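Local coordinates for protein ringhalexin (Hemachatus haemachatus, PDB 4ZQY) that inhibits the activation of coagulation factor X by factor VIIa, acting as an anticoagulant, and is a weak irreversible neurotoxin, at residues F25-K30 against A51-D56; L4-I9 against V38-A43. All coordinates share one frame; numbering follows the deposited sequence.

How the contacts relate
From the N terminus the chain first runs through residues 4-9, whose first part belongs to strand 2-7, paired with strand 12-16 in a two-stranded sheet. It then builds strand 23-29, the middle of the three-stranded sheet, followed by strands 39-43 and 53-58, the outer ones within this chain. Contact 2 closes a long loop by bringing 38-43 back to 4-9 and so joins the two sheets; contact 1 closes a second loop, overlapping the first, by pairing 51-56 with 25-30. Their segments alternate along the chain, so the two closures cross. They meet at the middle strand, where Lys27 N lies close to Ile39 O and Phe25 N to Gly41 O, probable hydrogen bonds of one sheet.

Contact 1 of 2, residues F25-K30 against A51-D56; sequences FKKFPK and AQVYVD
Phe28 and Tyr54 face each other as an antiparallel pair; chi1 of 58° sets Phe28 CG between its backbone N and carbonyl carbon, and chi1 of -63° puts Tyr54 CG anti to the carbonyl carbon. Tyr54 CB lies over one face of the Phe28 ring, offset toward the rim, in a CH-pi contact 3.9 Å from the centroid. The two rings are inclined at 37°, and Phe28 CE2 approaches Tyr54 CD2 obliquely. At the edge of the Phe28 ring, CE1 lies 3.4 Å from Asp56 OD1, with the carboxylate plane steeply turned against the ring. Lys30 crosses Tyr54 at about a right angle. Its CG rests over the phenol face, 3.7 Å from the centroid, and its chain bends at chi3 and chi4 to bring NZ near Tyr54 OH, though the modelled 2.5 Å is too short to trust. Lys26 lies beside Asp56, pointing the same way; the charges stay 4.0 Å apart (NZ to OD2), beyond a salt bridge. Lys26 NZ instead bonds Arg65 O.

On the face opposite Lys26, Phe28, Tyr54 and Asp56, Lys27 CG packs against Val53 CG1. Lys26 and Asp56 exchange two backbone hydrogen bonds, as do Phe28 and Tyr54, with Tyr54 N 3.0 Å from Phe28 O; Lys30 N adds a bond to Gln52 O. This is the pairing of the second and third fingers of the three-finger fold, strand 23-29 against strand 53-58, and Val55 and Asp56 continue the sheet into a strand of the second subunit. Backbone bonds thus set the register while aromatic and aliphatic contacts join the side chains; Asp56 OD1, hydrogen-bonded to Thr13 OG1 of the second subunit, also faces the Phe28 edge, whose C-H hydrogens are probably mildly favourable electrostatic neighbours for the carboxylate.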
# COMPACT_ATOMS: atom_id res chain seq x y z
N PHE A 25 -10.05 0.89 4.77
CA PHE A 25 -9.17 1.19 3.64
C PHE A 25 -8.89 2.68 3.59
O PHE A 25 -9.60 3.48 4.19
CB PHE A 25 -9.77 0.72 2.32
CG PHE A 25 -10.94 1.52 1.87
CD1 PHE A 25 -10.75 2.66 1.11
CD2 PHE A 25 -12.22 1.13 2.19
CE1 PHE A 25 -11.82 3.41 0.70
CE2 PHE A 25 -13.29 1.88 1.78
CZ PHE A 25 -13.09 3.01 1.03
N LYS A 26 -7.86 3.04 2.83
CA LYS A 26 -7.58 4.43 2.49
C LYS A 26 -7.14 4.57 1.04
O LYS A 26 -6.19 3.92 0.61
CB LYS A 26 -6.52 5.04 3.40
CG LYS A 26 -6.36 6.53 3.11
CD LYS A 26 -5.39 7.25 4.02
CE LYS A 26 -3.96 6.98 3.59
NZ LYS A 26 -2.98 7.86 4.29
N LYS A 27 -7.83 5.42 0.29
CA LYS A 27 -7.54 5.60 -1.13
C LYS A 27 -6.97 7.00 -1.41
O LYS A 27 -7.52 8.00 -0.97
CB LYS A 27 -8.84 5.38 -1.92
CG LYS A 27 -8.70 4.91 -3.35
CD LYS A 27 -10.07 4.58 -3.97
CE LYS A 27 -10.64 3.26 -3.42
NZ LYS A 27 -11.95 2.85 -4.03
N PHE A 28 -5.85 7.06 -2.13
CA PHE A 28 -5.24 8.35 -2.45
C PHE A 28 -4.49 8.29 -3.79
O PHE A 28 -4.04 7.23 -4.19
CB PHE A 28 -4.33 8.81 -1.31
CG PHE A 28 -3.24 7.84 -0.96
CD1 PHE A 28 -3.48 6.77 -0.12
CD2 PHE A 28 -1.95 8.04 -1.42
CE1 PHE A 28 -2.47 5.89 0.21
CE2 PHE A 28 -0.93 7.17 -1.10
CZ PHE A 28 -1.19 6.09 -0.28
N PRO A 29 -4.38 9.44 -4.49
CA PRO A 29 -3.79 9.43 -5.84
C PRO A 29 -2.28 9.30 -5.83
O PRO A 29 -1.68 9.61 -4.80
CB PRO A 29 -4.21 10.78 -6.40
CG PRO A 29 -4.35 11.64 -5.19
CD PRO A 29 -4.91 10.76 -4.13
N LYS A 30 -1.66 8.96 -6.97
CA LYS A 30 -0.23 8.65 -6.94
C LYS A 30 0.74 9.79 -7.23
O LYS A 30 1.79 9.86 -6.58
CB LYS A 30 0.06 7.54 -7.99
CG LYS A 30 0.01 6.08 -7.51
CD LYS A 30 0.36 5.04 -8.62
CE LYS A 30 1.86 4.89 -8.97
NZ LYS A 30 2.76 4.48 -7.85
N ALA A 51 -5.91 2.96 -11.71
CA ALA A 51 -4.72 3.43 -12.45
C ALA A 51 -3.70 4.19 -11.61
O ALA A 51 -2.66 3.64 -11.23
CB ALA A 51 -5.15 4.28 -13.63
N GLN A 52 -4.01 5.45 -11.30
CA GLN A 52 -3.05 6.27 -10.56
C GLN A 52 -3.53 6.41 -9.15
O GLN A 52 -3.67 7.52 -8.64
CB GLN A 52 -2.86 7.62 -11.24
CG GLN A 52 -2.10 7.66 -12.53
CD GLN A 52 -0.66 8.03 -12.31
OE1 GLN A 52 -0.35 9.00 -11.61
NE2 GLN A 52 0.25 7.30 -12.94
N VAL A 53 -3.73 5.28 -8.48
CA VAL A 53 -4.23 5.28 -7.12
C VAL A 53 -3.58 4.19 -6.28
O VAL A 53 -3.39 3.07 -6.76
CB VAL A 53 -5.78 5.06 -7.12
CG1 VAL A 53 -6.26 4.73 -5.73
CG2 VAL A 53 -6.53 6.26 -7.68
N TYR A 54 -3.23 4.52 -5.04
CA TYR A 54 -2.88 3.52 -4.02
C TYR A 54 -4.09 3.24 -3.13
O TYR A 54 -4.92 4.13 -2.92
CB TYR A 54 -1.73 4.01 -3.12
CG TYR A 54 -0.40 4.26 -3.79
CD1 TYR A 54 0.42 3.20 -4.16
CD2 TYR A 54 0.10 5.55 -3.94
CE1 TYR A 54 1.65 3.42 -4.74
CE2 TYR A 54 1.34 5.77 -4.50
CZ TYR A 54 2.11 4.70 -4.90
OH TYR A 54 3.35 4.90 -5.48
N VAL A 55 -4.22 2.01 -2.62
CA VAL A 55 -5.22 1.73 -1.58
C VAL A 55 -4.49 1.08 -0.41
O VAL A 55 -3.75 0.11 -0.56
CB VAL A 55 -6.44 0.86 -2.06
CG1 VAL A 55 -6.81 1.20 -3.49
CG2 VAL A 55 -6.19 -0.62 -1.93
N ASP A 56 -4.62 1.69 0.76
CA ASP A 56 -4.13 1.07 1.97
C ASP A 56 -5.26 0.19 2.42
O ASP A 56 -6.43 0.55 2.27
CB ASP A 56 -3.80 2.09 3.06
CG ASP A 56 -2.68 3.03 2.67
OD1 ASP A 56 -2.07 2.79 1.61
OD2 ASP A 56 -2.41 3.99 3.42

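Contact 2 of 2, residues L4-I9 against V38-A43; sequences LSDYSI and VIRGCA
Arg40 reaches from strand 39-43 toward Leu4, Asp6 and Tyr7, and its side chain carries nearly the whole contact. CB starts 3.1 Å from Leu4 O and also comes near Ser5 O. CG is anti to the carbonyl carbon (chi1 -66°), and from there the chain runs extended to NE. On the way CD passes 4.0 Å from Leu4 CB. NE hydrogen-bonds Asn64 O, in the C-terminal part of the chain. Tyr7 N and Asp6 C lie over one face of the guanidinium and Val38 CG1, from the same segment as Arg40, over the other, Tyr7 N and Val38 CG1 each offset toward the rim. NH1 is 3.6 Å from Tyr7 N and also approaches Asp6 CA, while Asp6 OD1 stays too far for a salt bridge. NH2 comes within 3.9 Å of Tyr7 CB and weakly bonds Arg65 O.

No hydrogen bond links the two segments directly. Within the first finger, Ser5 and Asp6 both pair with Thr13, a classic beta bulge. In this protein Cys42 of strand 39-43 is disulfide-bonded to Cys17. The contact joins the two-stranded first finger to the three-stranded sheet of the other two, as in the three-finger toxin fold.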
# COMPACT_ATOMS: atom_id res chain seq x y z
N LEU A 4 -11.76 5.02 10.06
CA LEU A 4 -11.75 6.47 10.00
C LEU A 4 -12.44 6.89 8.73
O LEU A 4 -12.35 6.22 7.70
CB LEU A 4 -10.32 6.99 10.04
CG LEU A 4 -9.56 6.73 11.33
CD1 LEU A 4 -8.14 7.23 11.17
CD2 LEU A 4 -10.26 7.43 12.47
N SER A 5 -13.14 8.02 8.79
CA SER A 5 -13.78 8.56 7.61
C SER A 5 -12.94 9.73 7.13
O SER A 5 -12.85 10.01 5.94
CB SER A 5 -15.19 9.02 7.94
OG SER A 5 -15.92 7.91 8.45
N ASP A 6 -12.35 10.43 8.11
CA ASP A 6 -11.46 11.54 7.84
C ASP A 6 -10.42 11.53 8.96
O ASP A 6 -10.70 11.06 10.06
CB ASP A 6 -12.20 12.87 7.76
CG ASP A 6 -11.35 13.96 7.13
OD1 ASP A 6 -11.24 13.96 5.89
OD2 ASP A 6 -10.78 14.80 7.87
N TYR A 7 -9.23 12.07 8.67
CA TYR A 7 -8.21 12.25 9.69
C TYR A 7 -7.35 13.49 9.38
O TYR A 7 -7.00 13.72 8.22
CB TYR A 7 -7.37 10.97 9.81
CG TYR A 7 -6.20 10.97 10.78
CD1 TYR A 7 -6.41 10.81 12.14
CD2 TYR A 7 -4.90 11.08 10.33
CE1 TYR A 7 -5.35 10.78 13.03
CE2 TYR A 7 -3.83 11.06 11.20
CZ TYR A 7 -4.06 10.91 12.55
OH TYR A 7 -2.99 10.88 13.42
N SER A 8 -7.05 14.28 10.41
CA SER A 8 -6.18 15.46 10.28
C SER A 8 -5.45 15.72 11.59
O SER A 8 -5.31 14.78 12.37
CB SER A 8 -6.95 16.70 9.83
OG SER A 8 -7.87 17.12 10.82
N ILE A 9 -4.97 16.97 11.79
CA ILE A 9 -4.36 17.48 13.05
C ILE A 9 -4.44 16.47 14.19
O ILE A 9 -3.63 15.55 14.28
CB ILE A 9 -4.91 18.90 13.46
CG1 ILE A 9 -6.39 19.06 13.11
CG2 ILE A 9 -4.15 20.01 12.77
CD1 ILE A 9 -7.33 18.94 14.27
N VAL A 38 -8.43 12.41 -0.43
CA VAL A 38 -8.17 11.12 0.18
C VAL A 38 -9.51 10.46 0.51
O VAL A 38 -10.41 11.12 1.02
CB VAL A 38 -7.31 11.25 1.45
CG1 VAL A 38 -7.17 9.91 2.12
CG2 VAL A 38 -5.93 11.78 1.08
N ILE A 39 -9.64 9.17 0.19
CA ILE A 39 -10.85 8.40 0.48
C ILE A 39 -10.67 7.31 1.54
O ILE A 39 -9.79 6.46 1.41
CB ILE A 39 -11.39 7.73 -0.79
CG1 ILE A 39 -11.68 8.78 -1.85
CG2 ILE A 39 -12.66 6.95 -0.51
CD1 ILE A 39 -12.62 9.86 -1.36
N ARG A 40 -11.53 7.31 2.56
CA ARG A 40 -11.50 6.31 3.62
C ARG A 40 -12.85 5.67 3.84
O ARG A 40 -13.89 6.23 3.48
CB ARG A 40 -11.03 6.94 4.94
CG ARG A 40 -9.59 7.43 4.98
CD ARG A 40 -9.24 7.96 6.36
NE ARG A 40 -7.89 8.49 6.45
CZ ARG A 40 -7.54 9.72 6.08
NH1 ARG A 40 -8.44 10.52 5.52
NH2 ARG A 40 -6.27 10.13 6.21
N GLY A 41 -12.83 4.48 4.42
CA GLY A 41 -14.05 3.77 4.73
C GLY A 41 -13.84 2.33 5.14
O GLY A 41 -12.72 1.91 5.41
N CYS A 42 -14.95 1.61 5.27
CA CYS A 42 -14.95 0.21 5.66
C CYS A 42 -14.99 -0.66 4.42
O CYS A 42 -15.38 -0.21 3.35
CB CYS A 42 -16.15 -0.10 6.56
SG CYS A 42 -16.20 0.85 8.10
N ALA A 43 -14.58 -1.92 4.56
CA ALA A 43 -14.56 -2.86 3.44
C ALA A 43 -14.67 -4.31 3.91
O ALA A 43 -14.20 -4.66 5.00
CB ALA A 43 -13.31 -2.67 2.62